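Local coordinates for acyl-[acyl-carrier-protein]--UDP-N-acetylglucosamine O-acyltransferase (Helicobacter pylori, PDB 1J2Z) that catalyses transfer of a (3R)-hydroxyacyl chain from acyl carrier protein to UDP-N-acetylglucosamine, the first step of lipid A biosynthesis, at the interface of chains A and B. Sequence-based numbering; all coordinates share one arbitrary frame. Chains: chain A/B, Acyl-[acyl-carrier-protein]--UDP-N-acetylglucosamine O-acyltransferase.

Contacts 1 and 2 are neighbouring patches of one subunit interface in the homotrimer, and the centres of their C-alpha atoms lie about 8 Å apart. They share A:Phe91 and B:Val63, the latter in strand 63-64 of chain B, so one patch continues into the other along the stacked coils of the left-handed beta-helix. Contact 1 is mainly aromatic, built from turn residues of both chains and strand residues of chain B. Contact 2 adds a charged and hydrogen-bonded rim and includes B:Gln69, a substrate-binding residue. Together they lead from an aromatic part of the seam to a polar one beside a substrate-binding residue.

Contact 1: the interface of chains A and B. Residues chain A 42-43, 60-61, 91; chain B 43, 45, 61-63, 92.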
ATOM      1  N   ASN A  42      -6.832  19.729   7.024  1.00 16.76           N
ATOM      2  CA  ASN A  42      -5.703  20.426   6.430  1.00 19.83           C
ATOM      3  C   ASN A  42      -5.131  19.633   5.257  1.00 17.55           C
ATOM      4  O   ASN A  42      -5.247  18.410   5.204  1.00 17.84           O
ATOM      5  CB  ASN A  42      -4.602  20.626   7.474  1.00 19.32           C
ATOM      6  CG  ASN A  42      -3.967  19.311   7.908  1.00 24.76           C
ATOM      7  OD1 ASN A  42      -2.923  18.901   7.386  1.00 25.76           O
ATOM      8  ND2 ASN A  42      -4.605  18.636   8.853  1.00 16.45           N
ATOM      9  N   ASN A  43      -4.536  20.348   4.310  1.00 18.74           N
ATOM     10  CA  ASN A  43      -3.866  19.728   3.173  1.00 18.17           C
ATOM     11  C   ASN A  43      -4.641  18.776   2.266  1.00 19.97           C
ATOM     12  O   ASN A  43      -4.122  17.725   1.879  1.00 16.29           O
ATOM     13  CB  ASN A  43      -2.607  19.020   3.677  1.00 16.68           C
ATOM     14  CG  ASN A  43      -1.560  19.991   4.190  1.00 20.28           C
ATOM     15  OD1 ASN A  43      -0.879  20.655   3.409  1.00 20.44           O
ATOM     16  ND2 ASN A  43      -1.436  20.086   5.503  1.00 19.54           N
ATOM     17  N   PRO A  60      -6.608  14.713   5.896  1.00 19.54           N
ATOM     18  CA  PRO A  60      -5.317  15.175   5.376  1.00 19.10           C
ATOM     19  C   PRO A  60      -4.629  14.374   4.283  1.00 18.10           C
ATOM     20  O   PRO A  60      -4.603  13.148   4.301  1.00 20.72           O
ATOM     21  CB  PRO A  60      -4.448  15.267   6.633  1.00 20.91           C
ATOM     22  CG  PRO A  60      -5.439  15.606   7.701  1.00 17.71           C
ATOM     23  CD  PRO A  60      -6.583  14.677   7.372  1.00 15.56           C
ATOM     24  N   PHE A  61      -4.067  15.109   3.330  1.00 17.39           N
ATOM     25  CA  PHE A  61      -3.312  14.544   2.226  1.00 14.79           C
ATOM     26  C   PHE A  61      -4.067  13.663   1.244  1.00 20.15           C
ATOM     27  O   PHE A  61      -3.465  12.839   0.554  1.00 22.27           O
ATOM     28  CB  PHE A  61      -2.098  13.802   2.787  1.00 13.59           C
ATOM     29  CG  PHE A  61      -1.247  14.653   3.705  1.00 20.02           C
ATOM     30  CD1 PHE A  61      -0.757  14.137   4.900  1.00 16.75           C
ATOM     31  CD2 PHE A  61      -0.945  15.972   3.372  1.00 18.35           C
ATOM     32  CE1 PHE A  61       0.024  14.924   5.753  1.00 25.31           C
ATOM     33  CE2 PHE A  61      -0.166  16.769   4.217  1.00 22.94           C
ATOM     34  CZ  PHE A  61       0.317  16.245   5.409  1.00 21.84           C
ATOM     35  N   PHE A  91      -4.511  10.070   2.493  1.00 15.84           N
ATOM     36  CA  PHE A  91      -3.797   9.499   1.350  1.00 17.15           C
ATOM     37  C   PHE A  91      -4.631   8.832   0.264  1.00 19.60           C
ATOM     38  O   PHE A  91      -4.088   8.095  -0.565  1.00 17.43           O
ATOM     39  CB  PHE A  91      -2.736   8.513   1.846  1.00 17.06           C
ATOM     40  CG  PHE A  91      -1.918   9.037   2.992  1.00 21.19           C
ATOM     41  CD1 PHE A  91      -1.933   8.396   4.227  1.00 19.73           C
ATOM     42  CD2 PHE A  91      -1.149  10.185   2.842  1.00 18.76           C
ATOM     43  CE1 PHE A  91      -1.193   8.893   5.299  1.00 20.59           C
ATOM     44  CE2 PHE A  91      -0.404  10.690   3.905  1.00 18.92           C
ATOM     45  CZ  PHE A  91      -0.426  10.042   5.138  1.00 14.08           C
TER
ATOM     46  N   ASN B  43       5.699  19.488   6.398  1.00 18.74           N
ATOM     47  CA  ASN B  43       4.388  18.870   6.234  1.00 18.17           C
ATOM     48  C   ASN B  43       3.997  17.683   7.110  1.00 19.97           C
ATOM     49  O   ASN B  43       3.419  16.710   6.617  1.00 16.29           O
ATOM     50  CB  ASN B  43       4.213  18.483   4.764  1.00 16.68           C
ATOM     51  CG  ASN B  43       4.127  19.691   3.851  1.00 20.28           C
ATOM     52  OD1 ASN B  43       3.102  20.371   3.798  1.00 20.44           O
ATOM     53  ND2 ASN B  43       5.206  19.971   3.138  1.00 19.54           N
ATOM     54  N   THR B  45       1.603  16.282  10.040  1.00 18.36           N
ATOM     55  CA  THR B  45       0.341  16.662  10.660  1.00 16.45           C
ATOM     56  C   THR B  45       0.185  15.952  12.001  1.00 17.82           C
ATOM     57  O   THR B  45       0.177  14.726  12.063  1.00 18.61           O
ATOM     58  CB  THR B  45      -0.868  16.295   9.782  1.00 19.64           C
ATOM     59  OG1 THR B  45      -0.827  17.049   8.566  1.00 21.51           O
ATOM     60  CG2 THR B  45      -2.171  16.597  10.518  1.00 18.98           C
ATOM     61  N   PHE B  61       4.690  14.353   5.282  1.00 17.39           N
ATOM     62  CA  PHE B  61       3.365  13.809   5.041  1.00 14.79           C
ATOM     63  C   PHE B  61       2.898  12.686   5.952  1.00 20.15           C
ATOM     64  O   PHE B  61       2.012  11.913   5.585  1.00 22.27           O
ATOM     65  CB  PHE B  61       3.262  13.388   3.576  1.00 13.59           C
ATOM     66  CG  PHE B  61       3.627  14.492   2.607  1.00 20.02           C
ATOM     67  CD1 PHE B  61       4.430  14.232   1.502  1.00 16.75           C
ATOM     68  CD2 PHE B  61       3.170  15.793   2.809  1.00 18.35           C
ATOM     69  CE1 PHE B  61       4.775  15.253   0.610  1.00 25.31           C
ATOM     70  CE2 PHE B  61       3.507  16.823   1.925  1.00 22.94           C
ATOM     71  CZ  PHE B  61       4.312  16.552   0.826  1.00 21.84           C
ATOM     72  N   ALA B  62       3.491  12.581   7.137  1.00 17.31           N
ATOM     73  CA  ALA B  62       3.038  11.572   8.085  1.00 19.72           C
ATOM     74  C   ALA B  62       1.841  12.209   8.790  1.00 21.10           C
ATOM     75  O   ALA B  62       1.792  13.429   8.951  1.00 17.14           O
ATOM     76  CB  ALA B  62       4.130  11.259   9.096  1.00 23.40           C
ATOM     77  N   VAL B  63       0.872  11.398   9.196  1.00 16.91           N
ATOM     78  CA  VAL B  63      -0.295  11.926   9.888  1.00 17.11           C
ATOM     79  C   VAL B  63      -0.454  11.187  11.203  1.00 17.25           C
ATOM     80  O   VAL B  63      -0.659   9.971  11.218  1.00 20.28           O
ATOM     81  CB  VAL B  63      -1.576  11.749   9.046  1.00 17.41           C
ATOM     82  CG1 VAL B  63      -2.792  12.235   9.818  1.00 14.83           C
ATOM     83  CG2 VAL B  63      -1.440  12.526   7.746  1.00 22.83           C
ATOM     84  N   CYS B  92       3.037   7.725   6.966  1.00 16.28           N
ATOM     85  CA  CYS B  92       2.536   6.874   8.042  1.00 19.46           C
ATOM     86  C   CYS B  92       1.268   7.512   8.586  1.00 17.67           C
ATOM     87  O   CYS B  92       1.104   8.729   8.527  1.00 20.64           O
ATOM     88  CB  CYS B  92       3.554   6.745   9.173  1.00 22.66           C
ATOM     89  SG  CYS B  92       4.868   5.582   8.827  1.00 24.62           S
TER
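The side-chain carbonyl OD1 of A:Asn42 is gripped from both chains. Across the interface the hydroxyl OG1 of B:Thr45 donates to A:Asn42 OD1 at 3.0 Å, the two side chains meeting tip to tip and the donor lying somewhat tilted from the carbonyl plane. Within chain A, ND2 of A:Asn43 reaches A:Asn42 OD1 at 2.7 Å in a nearly straight bond that uses a lone pair in the carbonyl plane. This second bond should help fix the rotation of the A:Asn42 amide. CG of A:Asn42 sits between the backbone N and the carbonyl carbon (chi1 67°), and its ND2 meets the methyl CG2 of B:Thr45 at 3.6 Å.

These residues belong to the left-handed beta-helix of the hexapeptide-repeat transferases, in which A:Asn43 and A:Phe61 occupy matching turn positions one 18-residue coil apart. The ring of A:Phe61 fills the seam. B:Phe61 presents an edge to one of its faces, with centroids 5.3 Å apart and planes inclined by 69°; CD2 of B:Phe61 approaches CE2 of A:Phe61 to 3.8 Å. A:Pro60 CB covers the opposite face near the rim, so the ring is held between its own chain and the partner. Since the enzyme is a homotrimer, the same edge-to-face step is expected between each pair of subunits.

At the rim, CD1 of A:Phe61 packs tightly on the methyl CG2 of B:Val63 at 3.3 Å, the side chains running past each other in opposite directions, while B:Ala62 O lies at the ring edge in its plane. OG1 of B:Thr45 sits above the ring plane on the A:Pro60 side, 3.5 Å from CZ of A:Phe61 and roughly at a right angle to its bond to A:Asn42. One coil further on, CZ of A:Phe91 also touches CG2 of B:Val63 at 3.7 Å, so that the methyl faces both rings.

Contact 2: the interface of chains A and B. Residues chain A 89-91, 115; chain B 63, 66-67, 69, 93, 95.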
ATOM      1  N   ARG A  89     -10.662   9.039   3.998  1.00 20.55           N
ATOM      2  CA  ARG A  89      -9.466   9.142   4.817  1.00 17.94           C
ATOM      3  C   ARG A  89      -8.171   9.570   4.137  1.00 19.05           C
ATOM      4  O   ARG A  89      -8.117   9.794   2.927  1.00 16.74           O
ATOM      5  CB  ARG A  89      -9.253   7.821   5.564  1.00 17.71           C
ATOM      6  CG  ARG A  89     -10.411   7.465   6.497  1.00 19.47           C
ATOM      7  CD  ARG A  89     -10.681   8.576   7.525  1.00 17.82           C
ATOM      8  NE  ARG A  89      -9.505   8.902   8.334  1.00 20.88           N
ATOM      9  CZ  ARG A  89      -9.473   8.875   9.667  1.00 22.76           C
ATOM     10  NH1 ARG A  89     -10.550   8.527  10.355  1.00 18.72           N
ATOM     11  NH2 ARG A  89      -8.368   9.220  10.317  1.00 19.71           N
ATOM     12  N   GLU A  90      -7.132   9.679   4.958  1.00 16.77           N
ATOM     13  CA  GLU A  90      -5.800  10.105   4.540  1.00 16.81           C
ATOM     14  C   GLU A  90      -5.163   9.332   3.384  1.00 17.14           C
ATOM     15  O   GLU A  90      -5.252   8.108   3.310  1.00 19.45           O
ATOM     16  CB  GLU A  90      -4.844  10.039   5.736  1.00 16.79           C
ATOM     17  CG  GLU A  90      -5.208  10.933   6.914  1.00 18.24           C
ATOM     18  CD  GLU A  90      -6.246  10.330   7.849  1.00 18.51           C
ATOM     19  OE1 GLU A  90      -6.406  10.878   8.955  1.00 18.97           O
ATOM     20  OE2 GLU A  90      -6.903   9.325   7.493  1.00 16.49           O
ATOM     21  N   PHE A  91      -4.511  10.070   2.493  1.00 15.84           N
ATOM     22  CA  PHE A  91      -3.797   9.499   1.350  1.00 17.15           C
ATOM     23  C   PHE A  91      -4.631   8.832   0.264  1.00 19.60           C
ATOM     24  O   PHE A  91      -4.088   8.095  -0.565  1.00 17.43           O
ATOM     25  CB  PHE A  91      -2.736   8.513   1.846  1.00 17.06           C
ATOM     26  CG  PHE A  91      -1.918   9.037   2.992  1.00 21.19           C
ATOM     27  CD1 PHE A  91      -1.933   8.396   4.227  1.00 19.73           C
ATOM     28  CD2 PHE A  91      -1.149  10.185   2.842  1.00 18.76           C
ATOM     29  CE1 PHE A  91      -1.193   8.893   5.299  1.00 20.59           C
ATOM     30  CE2 PHE A  91      -0.404  10.690   3.905  1.00 18.92           C
ATOM     31  CZ  PHE A  91      -0.426  10.042   5.138  1.00 14.08           C
ATOM     32  N   ALA A 115      -7.770   4.946   4.596  1.00 20.53           N
ATOM     33  CA  ALA A 115      -6.515   5.469   4.066  1.00 19.75           C
ATOM     34  C   ALA A 115      -5.873   4.663   2.945  1.00 17.35           C
ATOM     35  O   ALA A 115      -6.025   3.444   2.862  1.00 18.65           O
ATOM     36  CB  ALA A 115      -5.514   5.664   5.209  1.00 16.17           C
TER
ATOM     37  N   VAL B  63       0.872  11.398   9.196  1.00 16.91           N
ATOM     38  CA  VAL B  63      -0.295  11.926   9.888  1.00 17.11           C
ATOM     39  C   VAL B  63      -0.454  11.187  11.203  1.00 17.25           C
ATOM     40  O   VAL B  63      -0.659   9.971  11.218  1.00 20.28           O
ATOM     41  CB  VAL B  63      -1.576  11.749   9.046  1.00 17.41           C
ATOM     42  CG1 VAL B  63      -2.792  12.235   9.818  1.00 14.83           C
ATOM     43  CG2 VAL B  63      -1.440  12.526   7.746  1.00 22.83           C
ATOM     44  N   THR B  66      -5.028  11.835  14.102  1.00 16.48           N
ATOM     45  CA  THR B  66      -6.377  12.036  13.584  1.00 21.91           C
ATOM     46  C   THR B  66      -7.230  10.915  14.166  1.00 19.36           C
ATOM     47  O   THR B  66      -6.702   9.887  14.590  1.00 17.52           O
ATOM     48  CB  THR B  66      -6.439  11.982  12.034  1.00 19.77           C
ATOM     49  OG1 THR B  66      -5.829  10.774  11.566  1.00 17.13           O
ATOM     50  CG2 THR B  66      -5.733  13.187  11.430  1.00 18.31           C
ATOM     51  N   GLN B  67      -8.541  11.112  14.185  1.00 20.63           N
ATOM     52  CA  GLN B  67      -9.452  10.124  14.757  1.00 23.31           C
ATOM     53  C   GLN B  67      -9.389   8.736  14.134  1.00 25.69           C
ATOM     54  O   GLN B  67      -9.133   8.583  12.938  1.00 20.37           O
ATOM     55  CB  GLN B  67     -10.891  10.648  14.701  1.00 22.40           C
ATOM     56  CG  GLN B  67     -11.328  11.138  13.336  1.00 29.83           C
ATOM     57  CD  GLN B  67     -12.690  11.813  13.371  1.00 35.12           C
ATOM     58  OE1 GLN B  67     -13.718  11.158  13.541  1.00 39.24           O
ATOM     59  NE2 GLN B  67     -12.700  13.131  13.219  1.00 38.92           N
ATOM     60  N   GLN B  69     -10.324   5.216  12.390  1.00 21.32           N
ATOM     61  CA  GLN B  69     -11.214   4.955  11.267  1.00 31.07           C
ATOM     62  C   GLN B  69     -12.428   4.164  11.736  1.00 33.64           C
ATOM     63  O   GLN B  69     -13.504   4.249  11.147  1.00 40.70           O
ATOM     64  CB  GLN B  69     -10.458   4.192  10.176  1.00 21.81           C
ATOM     65  CG  GLN B  69      -9.228   4.945   9.687  1.00 24.65           C
ATOM     66  CD  GLN B  69      -8.565   4.291   8.494  1.00 26.78           C
ATOM     67  OE1 GLN B  69      -8.016   3.193   8.590  1.00 29.40           O
ATOM     68  NE2 GLN B  69      -8.613   4.968   7.358  1.00 16.26           N
ATOM     69  N   MET B  93       0.366   6.689   9.107  1.00 15.27           N
ATOM     70  CA  MET B  93      -0.885   7.198   9.655  1.00 16.59           C
ATOM     71  C   MET B  93      -1.122   6.439  10.949  1.00 22.12           C
ATOM     72  O   MET B  93      -1.252   5.217  10.942  1.00 23.81           O
ATOM     73  CB  MET B  93      -2.021   6.956   8.662  1.00 19.20           C
ATOM     74  CG  MET B  93      -3.239   7.852   8.851  1.00 23.68           C
ATOM     75  SD  MET B  93      -4.401   7.210  10.041  1.00 26.59           S
ATOM     76  CE  MET B  93      -5.462   6.202   8.984  1.00 20.92           C
ATOM     77  N   ASN B  95      -3.420   6.436  14.593  1.00 17.25           N
ATOM     78  CA  ASN B  95      -4.564   6.958  15.329  1.00 15.49           C
ATOM     79  C   ASN B  95      -4.477   6.675  16.820  1.00 17.31           C
ATOM     80  O   ASN B  95      -3.783   5.751  17.245  1.00 18.36           O
ATOM     81  CB  ASN B  95      -5.854   6.331  14.792  1.00 20.56           C
ATOM     82  CG  ASN B  95      -6.023   6.543  13.304  1.00 15.17           C
ATOM     83  OD1 ASN B  95      -6.014   7.676  12.823  1.00 23.10           O
ATOM     84  ND2 ASN B  95      -6.177   5.452  12.567  1.00 15.53           N
TER
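B:Met93, in strand 93-94 of the left-handed beta-helix, forms the apolar centre together with A:Phe91, A:Ala115 and the aliphatic stem of A:Glu90. Its CG is anti to the backbone N (chi1 -159°), and bends further along the chain carry the terminal methyl outward, where CE of B:Met93 meets CB of A:Ala115 at 3.8 Å. At the base of the same side chain, B:Met93 CB lies at the edge of the A:Phe91 ring, in its plane, 4.0 Å from CE1. A:Glu90 crosses B:Met93 at about a right angle, and its CG also rests against CG1 of B:Val63.

Beyond this core the carboxylate of A:Glu90 begins the polar rim. The hydroxyl OG1 of B:Thr66 donates to A:Glu90 OE1 at 2.7 Å, tip to tip, from the syn side and tilted out of the carboxylate plane. A:Arg89 holds the same carboxylate side-on: its NE forms a salt bridge with OE2 of A:Glu90 at 2.8 Å, and NH2 bonds to the syn lone pair of OE1. OE1 is therefore shared by the guanidinium and the threonine, one from each chain.

The guanidinium also reaches across end-on to the backbone carbonyl of B:Gln67. NH2 of A:Arg89 lies 2.8 Å from B:Gln67 O, in the carbonyl plane with a C=O to donor angle of 159°, whereas NH1 approaches from above that plane. A:Glu90 and B:Gln67 both lie at its edge, which should fix the orientation of the guanidinium plane, and CG of B:Gln69 covers part of one face.

The amide of B:Gln69 stands steeply to the guanidinium. As built, NE2 of B:Gln69 is 2.9 Å from the backbone N of A:Ala115; two donors would then face each other, so the amide may be flipped, with OE1 accepting. The network probably helps to hold the trimer together. The LpxA active site lies between adjacent subunits, and this contact, by setting the substrate-binding B:Gln69 against the neighbouring chain, probably helps to shape it.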